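Local coordinates for protein A52 (PDB 2VVW) that adopts a Bcl-2-like fold and targets host toll-like receptor complexes, associating with IRAK2 to inhibit NF-kappa-B signalling and with TRAF6 to activate p38, at residues Leu10-Asp13 against Asp14-Arg18; Val92-Val96 against Tyr97-Ser101; Asp139-Lys142 against Ser143-Asn147. One frame throughout, in Å; residues are numbered along the deposited sequence.

Three local contacts follow one another along the chain, none nested in or crossing another, and each is formed within one continuous stretch. Contact 1 (L10-D13 with D14-R18) shapes the N-terminal segment leading into helix 21-35. Contact 2 (V92-V96 with Y97-S101) closes the turn by which the loop after helix 76-90 enters helix 96-115. Contact 3 (D139-K142 with S143-N147) covers two turns of the last helix, 135-153, and touches both of the others: Q146 and K142 reach backbone carbonyls of contact 1, while V96 and Y97 of contact 2 pack on K140, I141 and I144. Contacts 1 and 2 stay about 11 Å apart at their nearest atoms.

Contact 1 (Leu10-Asp13 against Asp14-Arg18); sequences LEYD and DLLDR
The ring of Y12 has its edge taken up by two partners from the residues that follow: the carbonyl oxygen of D14 lies against one side of it, near the ring plane, and the guanidinium of R18 meets the hydroxyl end. D14 O straddles one bond of the ring rim, 3.1 Å from Y12 CD2, with CE2 equally close. The amide nitrogen of L15 comes in obliquely at 4.1 Å from Y12 CE2. Beyond the two segments, Y9 packs edge-to-face with the same ring, and P7 and L44 also touch the tyrosine.

R18 NH2 donates to Y12 OH over 3.2 Å at an N-H...O angle of 151°. The hydroxyl sits near the guanidinium edge, somewhat out of its plane, and the two flat groups are turned 47° against each other. The arginine turns back to the ring through a bend at chi2 (93°), which carries its tip toward the tyrosine instead of onward along the chain. L16 adds a methyl beside the phenol, with CD1 3.8 Å from Y12 OH.

The stronger polar partner of that phenol oxygen is D19 OD2, which also receives the backbone N-H of L16. Earlier in the segment, D13 OD1 accepts the backbone N-H of R43 at the start of helix 43-49, while L15 packs its side chain on helix 135-153.

Held by D19 and met by a guanidinium N-H, the Y12 hydroxyl draws R18 and D19 back to the ring, closing an irregular stretch of chain on itself. D14 O, by contrast, is buried with no hydrogen-bond partner in the model; the weakly positive C-H rim of the tyrosine may partly compensate it.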
loop_
_atom_site.group_PDB
_atom_site.type_symbol
_atom_site.label_atom_id
_atom_site.label_comp_id
_atom_site.label_asym_id
_atom_site.label_seq_id
_atom_site.Cartn_x
_atom_site.Cartn_y
_atom_site.Cartn_z
ATOM N N LEU A 10 3.558 2.359 -9.770
ATOM C CA LEU A 10 4.995 2.277 -9.476
ATOM C C LEU A 10 5.864 2.462 -10.716
ATOM O O LEU A 10 6.806 3.261 -10.704
ATOM C CB LEU A 10 5.330 0.948 -8.821
ATOM C CG LEU A 10 6.771 0.745 -8.342
ATOM C CD1 LEU A 10 7.280 1.908 -7.500
ATOM C CD2 LEU A 10 6.840 -0.558 -7.578
ATOM N N GLU A 11 5.530 1.743 -11.784
ATOM C CA GLU A 11 6.296 1.805 -13.036
ATOM C C GLU A 11 5.515 2.463 -14.193
ATOM O O GLU A 11 5.878 2.333 -15.349
ATOM C CB GLU A 11 6.748 0.399 -13.411
ATOM C CG GLU A 11 7.671 -0.219 -12.378
ATOM C CD GLU A 11 8.006 -1.680 -12.652
ATOM O OE1 GLU A 11 7.290 -2.338 -13.431
ATOM O OE2 GLU A 11 8.994 -2.177 -12.076
ATOM N N TYR A 12 4.466 3.206 -13.857
ATOM C CA TYR A 12 3.581 3.800 -14.836
ATOM C C TYR A 12 4.252 5.045 -15.424
ATOM O O TYR A 12 4.815 5.858 -14.694
ATOM C CB TYR A 12 2.282 4.150 -14.132
ATOM C CG TYR A 12 1.069 4.483 -14.979
ATOM C CD1 TYR A 12 0.282 3.481 -15.538
ATOM C CD2 TYR A 12 0.653 5.794 -15.132
ATOM C CE1 TYR A 12 -0.873 3.784 -16.270
ATOM C CE2 TYR A 12 -0.509 6.112 -15.863
ATOM C CZ TYR A 12 -1.259 5.106 -16.414
ATOM O OH TYR A 12 -2.389 5.427 -17.117
ATOM N N ASP A 13 4.178 5.188 -16.745
ATOM C CA ASP A 13 4.881 6.266 -17.450
ATOM C C ASP A 13 3.971 7.405 -17.896
ATOM O O ASP A 13 4.471 8.408 -18.406
ATOM C CB ASP A 13 5.602 5.712 -18.678
ATOM C CG ASP A 13 6.816 4.883 -18.329
ATOM O OD1 ASP A 13 7.439 5.116 -17.273
ATOM O OD2 ASP A 13 7.171 4.009 -19.138
ATOM N N ASP A 14 2.656 7.263 -17.713
ATOM C CA ASP A 14 1.740 8.303 -18.214
ATOM C C ASP A 14 0.941 8.965 -17.096
ATOM O O ASP A 14 1.194 8.747 -15.923
ATOM C CB ASP A 14 0.799 7.740 -19.275
ATOM C CG ASP A 14 0.590 8.700 -20.459
ATOM O OD1 ASP A 14 0.532 9.952 -20.290
ATOM O OD2 ASP A 14 0.485 8.175 -21.570
ATOM N N LEU A 15 0.022 9.834 -17.487
ATOM C CA LEU A 15 -0.870 10.491 -16.568
ATOM C C LEU A 15 -2.087 10.878 -17.410
ATOM O O LEU A 15 -2.103 11.904 -18.083
ATOM C CB LEU A 15 -0.175 11.697 -15.917
ATOM C CG LEU A 15 -0.982 12.441 -14.849
ATOM C CD1 LEU A 15 -1.615 11.451 -13.957
ATOM C CD2 LEU A 15 -0.131 13.424 -14.052
ATOM N N LEU A 16 -3.095 10.019 -17.406
ATOM C CA LEU A 16 -4.263 10.183 -18.271
ATOM C C LEU A 16 -5.481 10.676 -17.497
ATOM O O LEU A 16 -5.460 10.728 -16.267
ATOM C CB LEU A 16 -4.553 8.862 -19.002
ATOM C CG LEU A 16 -3.361 8.271 -19.787
ATOM C CD1 LEU A 16 -3.693 6.884 -20.326
ATOM C CD2 LEU A 16 -2.882 9.201 -20.914
ATOM N N ASP A 17 -6.536 11.065 -18.217
ATOM C CA ASP A 17 -7.715 11.655 -17.581
ATOM C C ASP A 17 -8.277 10.747 -16.482
ATOM O O ASP A 17 -8.632 11.223 -15.406
ATOM C CB ASP A 17 -8.800 11.971 -18.607
ATOM C CG ASP A 17 -8.475 13.197 -19.459
ATOM O OD1 ASP A 17 -7.558 13.975 -19.102
ATOM O OD2 ASP A 17 -9.140 13.365 -20.508
ATOM N N ARG A 18 -8.326 9.445 -16.764
ATOM C CA ARG A 18 -8.868 8.442 -15.845
ATOM C C ARG A 18 -8.006 8.182 -14.624
ATOM O O ARG A 18 -8.477 7.565 -13.670
ATOM C CB ARG A 18 -9.062 7.118 -16.576
ATOM C CG ARG A 18 -7.746 6.438 -17.016
ATOM C CD ARG A 18 -7.195 5.429 -16.011
ATOM N NE ARG A 18 -5.952 4.813 -16.491
ATOM C CZ ARG A 18 -5.886 3.828 -17.376
ATOM N NH1 ARG A 18 -6.994 3.330 -17.910
ATOM N NH2 ARG A 18 -4.694 3.353 -17.751
#

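Contact 2 (Val92-Val96 against Tyr97-Ser101); sequences VKLTV and YDCIS
From T95 onward the backbone winds into helix 96-115, with C99 N bonded to T95 O and I100 N to V96 O as the first-turn rungs. T95 occupies the N-cap and forms a capping box with D98. Its OG1 stands between its own N and carbonyl carbon (chi1 74°), a placement that turns the oxygen over the open end of the helix. There it accepts the N-H of D98 at 3.1 Å from OG1, nearly straight at 162°, and more weakly that of Y97.

The return bond completes the box: T95 N donates to D98 OD2 over 2.9 Å. This oxygen is approached on its anti side, with the donor tilted from the carboxylate plane. A water joins the same D98 OD2, at 2.8 Å, to K93 O, carrying the polar network two residues back into the loop. A second water sits 2.7 Å from T95 OG1 and reaches D98 OD1 only weakly; the stronger partner of that OD1 is Q58 NE2. Both carboxylate oxygens of D98 are thus engaged, and its negative charge beside the N terminus of helix 96-115 would be expected to suit the helix dipole.

Apolar groups flank the cap. L94 lays CD1 3.7 Å from D98 CB, its other methyl lying 3.9 Å from C99 SG. V96 and Y97 run side by side, pointing the same way, with V96 CG1 pressed to 3.4 Å from Y97 CD2.

The capped end is wedged among three other parts of the fold: V96 and Y97 rest on helix 135-153, I100 and S101 face helix 51-59, where Q58 also holds the serine hydroxyl, and C99 packs on I133 in the loop between helices 123-132 and 135-153.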
loop_
_atom_site.group_PDB
_atom_site.type_symbol
_atom_site.label_atom_id
_atom_site.label_comp_id
_atom_site.label_asym_id
_atom_site.label_seq_id
_atom_site.Cartn_x
_atom_site.Cartn_y
_atom_site.Cartn_z
ATOM N N VAL A 92 -0.189 33.147 2.892
ATOM C CA VAL A 92 -1.201 34.179 2.712
ATOM C C VAL A 92 -2.306 33.652 1.801
ATOM O O VAL A 92 -3.479 33.686 2.158
ATOM C CB VAL A 92 -0.589 35.495 2.127
ATOM C CG1 VAL A 92 -1.625 36.605 2.077
ATOM C CG2 VAL A 92 0.618 35.955 2.954
ATOM N N LYS A 93 -1.923 33.162 0.628
ATOM C CA LYS A 93 -2.864 32.571 -0.298
ATOM C C LYS A 93 -2.159 31.421 -0.963
ATOM O O LYS A 93 -1.134 31.612 -1.610
ATOM C CB LYS A 93 -3.333 33.583 -1.348
ATOM C CG LYS A 93 -4.556 33.095 -2.125
ATOM C CD LYS A 93 -4.714 33.772 -3.478
ATOM C CE LYS A 93 -5.869 33.149 -4.272
ATOM N NZ LYS A 93 -5.732 33.298 -5.758
ATOM N N LEU A 94 -2.717 30.228 -0.791
ATOM C CA LEU A 94 -2.086 28.991 -1.210
ATOM C C LEU A 94 -2.061 28.896 -2.726
ATOM O O LEU A 94 -3.063 29.188 -3.386
ATOM C CB LEU A 94 -2.871 27.810 -0.643
ATOM C CG LEU A 94 -2.146 26.487 -0.419
ATOM C CD1 LEU A 94 -1.101 26.655 0.653
ATOM C CD2 LEU A 94 -3.164 25.416 -0.022
ATOM N N THR A 95 -0.919 28.495 -3.267
ATOM C CA THR A 95 -0.775 28.293 -4.701
ATOM C C THR A 95 -0.537 26.811 -4.984
ATOM O O THR A 95 -0.261 26.032 -4.076
ATOM C CB THR A 95 0.408 29.104 -5.281
ATOM O OG1 THR A 95 1.641 28.479 -4.906
ATOM C CG2 THR A 95 0.384 30.555 -4.783
ATOM N N VAL A 96 -0.660 26.439 -6.256
ATOM C CA VAL A 96 -0.397 25.066 -6.696
ATOM C C VAL A 96 1.037 24.680 -6.329
ATOM O O VAL A 96 1.311 23.529 -5.994
ATOM C CB VAL A 96 -0.649 24.881 -8.230
ATOM C CG1 VAL A 96 0.335 25.709 -9.065
ATOM C CG2 VAL A 96 -0.581 23.403 -8.627
ATOM N N TYR A 97 1.941 25.647 -6.382
ATOM C CA TYR A 97 3.355 25.396 -6.084
ATOM C C TYR A 97 3.641 25.199 -4.585
ATOM O O TYR A 97 4.525 24.430 -4.229
ATOM C CB TYR A 97 4.215 26.485 -6.727
ATOM C CG TYR A 97 4.215 26.329 -8.225
ATOM C CD1 TYR A 97 4.970 25.329 -8.833
ATOM C CD2 TYR A 97 3.421 27.134 -9.032
ATOM C CE1 TYR A 97 4.969 25.158 -10.207
ATOM C CE2 TYR A 97 3.406 26.969 -10.409
ATOM C CZ TYR A 97 4.184 25.981 -10.993
ATOM O OH TYR A 97 4.172 25.805 -12.363
ATOM N N ASP A 98 2.884 25.864 -3.711
ATOM C CA ASP A 98 2.889 25.522 -2.280
ATOM C C ASP A 98 2.488 24.057 -2.069
ATOM O O ASP A 98 3.111 23.326 -1.292
ATOM C CB ASP A 98 1.933 26.425 -1.492
ATOM C CG ASP A 98 2.358 27.876 -1.502
ATOM O OD1 ASP A 98 3.565 28.148 -1.300
ATOM O OD2 ASP A 98 1.477 28.736 -1.697
ATOM N N CYS A 99 1.439 23.626 -2.760
ATOM C CA CYS A 99 1.000 22.248 -2.663
ATOM C C CYS A 99 2.028 21.260 -3.235
ATOM O O CYS A 99 2.194 20.181 -2.707
ATOM C CB CYS A 99 -0.321 22.068 -3.367
ATOM S SG CYS A 99 -1.634 23.089 -2.729
ATOM N N ILE A 100 2.685 21.612 -4.331
ATOM C CA ILE A 100 3.765 20.790 -4.869
ATOM C C ILE A 100 4.904 20.647 -3.844
ATOM O O ILE A 100 5.401 19.546 -3.591
ATOM C CB ILE A 100 4.292 21.381 -6.192
ATOM C CG1 ILE A 100 3.253 21.157 -7.309
ATOM C CG2 ILE A 100 5.647 20.788 -6.553
ATOM C CD1 ILE A 100 3.501 21.953 -8.605
ATOM N N SER A 101 5.327 21.755 -3.247
ATOM C CA SER A 101 6.406 21.705 -2.239
ATOM C C SER A 101 5.989 20.824 -1.061
ATOM O O SER A 101 6.784 20.080 -0.492
ATOM C CB SER A 101 6.749 23.102 -1.709
ATOM O OG SER A 101 7.318 23.941 -2.700
HETATM O O HOH W 1 2.043 31.478 -1.673
HETATM O O HOH W 2 4.077 29.502 -4.333
#

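Contact 3 (Asp139-Lys142 against Ser143-Asn147); sequences DKIK and SILQN
I141 and L145, one turn apart, lie side by side on the buried flank of helix 135-153, pointing the same way, with I141 CG2 3.9 Å from L145 CD1. Here the packing is close and apolar: I141 also touches V96 and I103 of helix 96-115, while L145 presses on L15 and on E47 and I48 of helix 43-49. I144 packs on Y97 of helix 96-115.

The solvent side is looser and wetter. A water donates to D139 O at 2.8 Å and lies 3.2 Å from S143 OG, spanning the turn beside the backbone bond from S143 N to D139 O.

Between these flanks K142 and Q146 meet at an angle. K142 extends away from the helix with CG anti to its backbone N (chi1 -165°), and its CE passes 4.1 Å from Q146 NE2. Q146 runs out extended, its CG lying 3.2 Å from K142 O.

Both polar tips act as donors to backbone carbonyls of the N-terminal segment. K142 NZ bonds D19 O, and weakly L16 O and D17 O; Q146 NE2 bonds L15 O. The positive charge of K142, set among backbone carbonyls, would be expected to strengthen these bonds and to hold the N-terminal segment against helix 135-153.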
loop_
_atom_site.group_PDB
_atom_site.type_symbol
_atom_site.label_atom_id
_atom_site.label_comp_id
_atom_site.label_asym_id
_atom_site.label_seq_id
_atom_site.Cartn_x
_atom_site.Cartn_y
_atom_site.Cartn_z
ATOM N N ASP A 139 -6.230 18.962 -9.263
ATOM C CA ASP A 139 -6.399 19.172 -10.712
ATOM C C ASP A 139 -5.244 19.966 -11.331
ATOM O O ASP A 139 -4.770 19.646 -12.421
ATOM C CB ASP A 139 -7.700 19.926 -11.014
ATOM C CG ASP A 139 -8.945 19.076 -10.831
ATOM O OD1 ASP A 139 -8.858 17.839 -10.946
ATOM O OD2 ASP A 139 -10.036 19.656 -10.592
ATOM N N LYS A 140 -4.825 21.030 -10.663
ATOM C CA LYS A 140 -3.746 21.879 -11.184
ATOM C C LYS A 140 -2.410 21.150 -11.169
ATOM O O LYS A 140 -1.617 21.258 -12.120
ATOM C CB LYS A 140 -3.655 23.185 -10.386
ATOM C CG LYS A 140 -4.890 24.080 -10.577
ATOM C CD LYS A 140 -4.815 25.372 -9.764
ATOM C CE LYS A 140 -4.314 26.536 -10.617
ATOM N NZ LYS A 140 -5.313 26.961 -11.661
ATOM N N ILE A 141 -2.173 20.386 -10.104
ATOM C CA ILE A 141 -0.945 19.596 -10.001
ATOM C C ILE A 141 -0.868 18.580 -11.147
ATOM O O ILE A 141 0.192 18.393 -11.766
ATOM C CB ILE A 141 -0.854 18.857 -8.651
ATOM C CG1 ILE A 141 -0.623 19.846 -7.489
ATOM C CG2 ILE A 141 0.293 17.847 -8.668
ATOM C CD1 ILE A 141 -1.033 19.305 -6.107
ATOM N N LYS A 142 -2.002 17.928 -11.412
ATOM C CA LYS A 142 -2.125 16.935 -12.488
ATOM C C LYS A 142 -1.761 17.536 -13.846
ATOM O O LYS A 142 -0.966 16.965 -14.589
ATOM C CB LYS A 142 -3.548 16.370 -12.521
ATOM C CG LYS A 142 -3.695 15.106 -13.346
ATOM C CD LYS A 142 -5.158 14.727 -13.512
ATOM C CE LYS A 142 -5.296 13.398 -14.221
ATOM N NZ LYS A 142 -6.696 12.947 -14.242
ATOM N N SER A 143 -2.330 18.703 -14.142
ATOM C CA SER A 143 -2.016 19.434 -15.364
ATOM C C SER A 143 -0.542 19.736 -15.507
ATOM O O SER A 143 0.011 19.599 -16.585
ATOM C CB SER A 143 -2.807 20.732 -15.430
ATOM O OG SER A 143 -4.175 20.446 -15.598
ATOM N N ILE A 144 0.086 20.157 -14.413
ATOM C CA ILE A 144 1.506 20.473 -14.420
ATOM C C ILE A 144 2.312 19.219 -14.722
ATOM O O ILE A 144 3.209 19.263 -15.566
ATOM C CB ILE A 144 1.945 21.148 -13.092
ATOM C CG1 ILE A 144 1.431 22.592 -13.058
ATOM C CG2 ILE A 144 3.486 21.133 -12.916
ATOM C CD1 ILE A 144 1.678 23.323 -11.741
ATOM N N LEU A 145 1.964 18.106 -14.066
ATOM C CA LEU A 145 2.679 16.843 -14.254
ATOM C C LEU A 145 2.541 16.348 -15.681
ATOM O O LEU A 145 3.513 15.922 -16.298
ATOM C CB LEU A 145 2.179 15.779 -13.270
ATOM C CG LEU A 145 2.726 15.878 -11.847
ATOM C CD1 LEU A 145 1.901 15.037 -10.866
ATOM C CD2 LEU A 145 4.198 15.446 -11.816
ATOM N N GLN A 146 1.323 16.432 -16.211
ATOM C CA GLN A 146 1.062 16.057 -17.590
ATOM C C GLN A 146 1.936 16.850 -18.553
ATOM O O GLN A 146 2.531 16.267 -19.466
ATOM C CB GLN A 146 -0.413 16.256 -17.927
ATOM C CG GLN A 146 -1.344 15.231 -17.291
ATOM C CD GLN A 146 -2.820 15.538 -17.545
ATOM O OE1 GLN A 146 -3.231 16.693 -17.550
ATOM N NE2 GLN A 146 -3.614 14.500 -17.765
ATOM N N ASN A 147 2.010 18.166 -18.352
ATOM C CA ASN A 147 2.889 19.020 -19.156
ATOM C C ASN A 147 4.338 18.569 -19.092
ATOM O O ASN A 147 5.018 18.500 -20.112
ATOM C CB ASN A 147 2.837 20.483 -18.687
ATOM C CG ASN A 147 1.554 21.175 -19.069
ATOM O OD1 ASN A 147 0.940 20.855 -20.084
ATOM N ND2 ASN A 147 1.139 22.135 -18.251
HETATM O O HOH W 3 -6.223 18.275 -14.358
#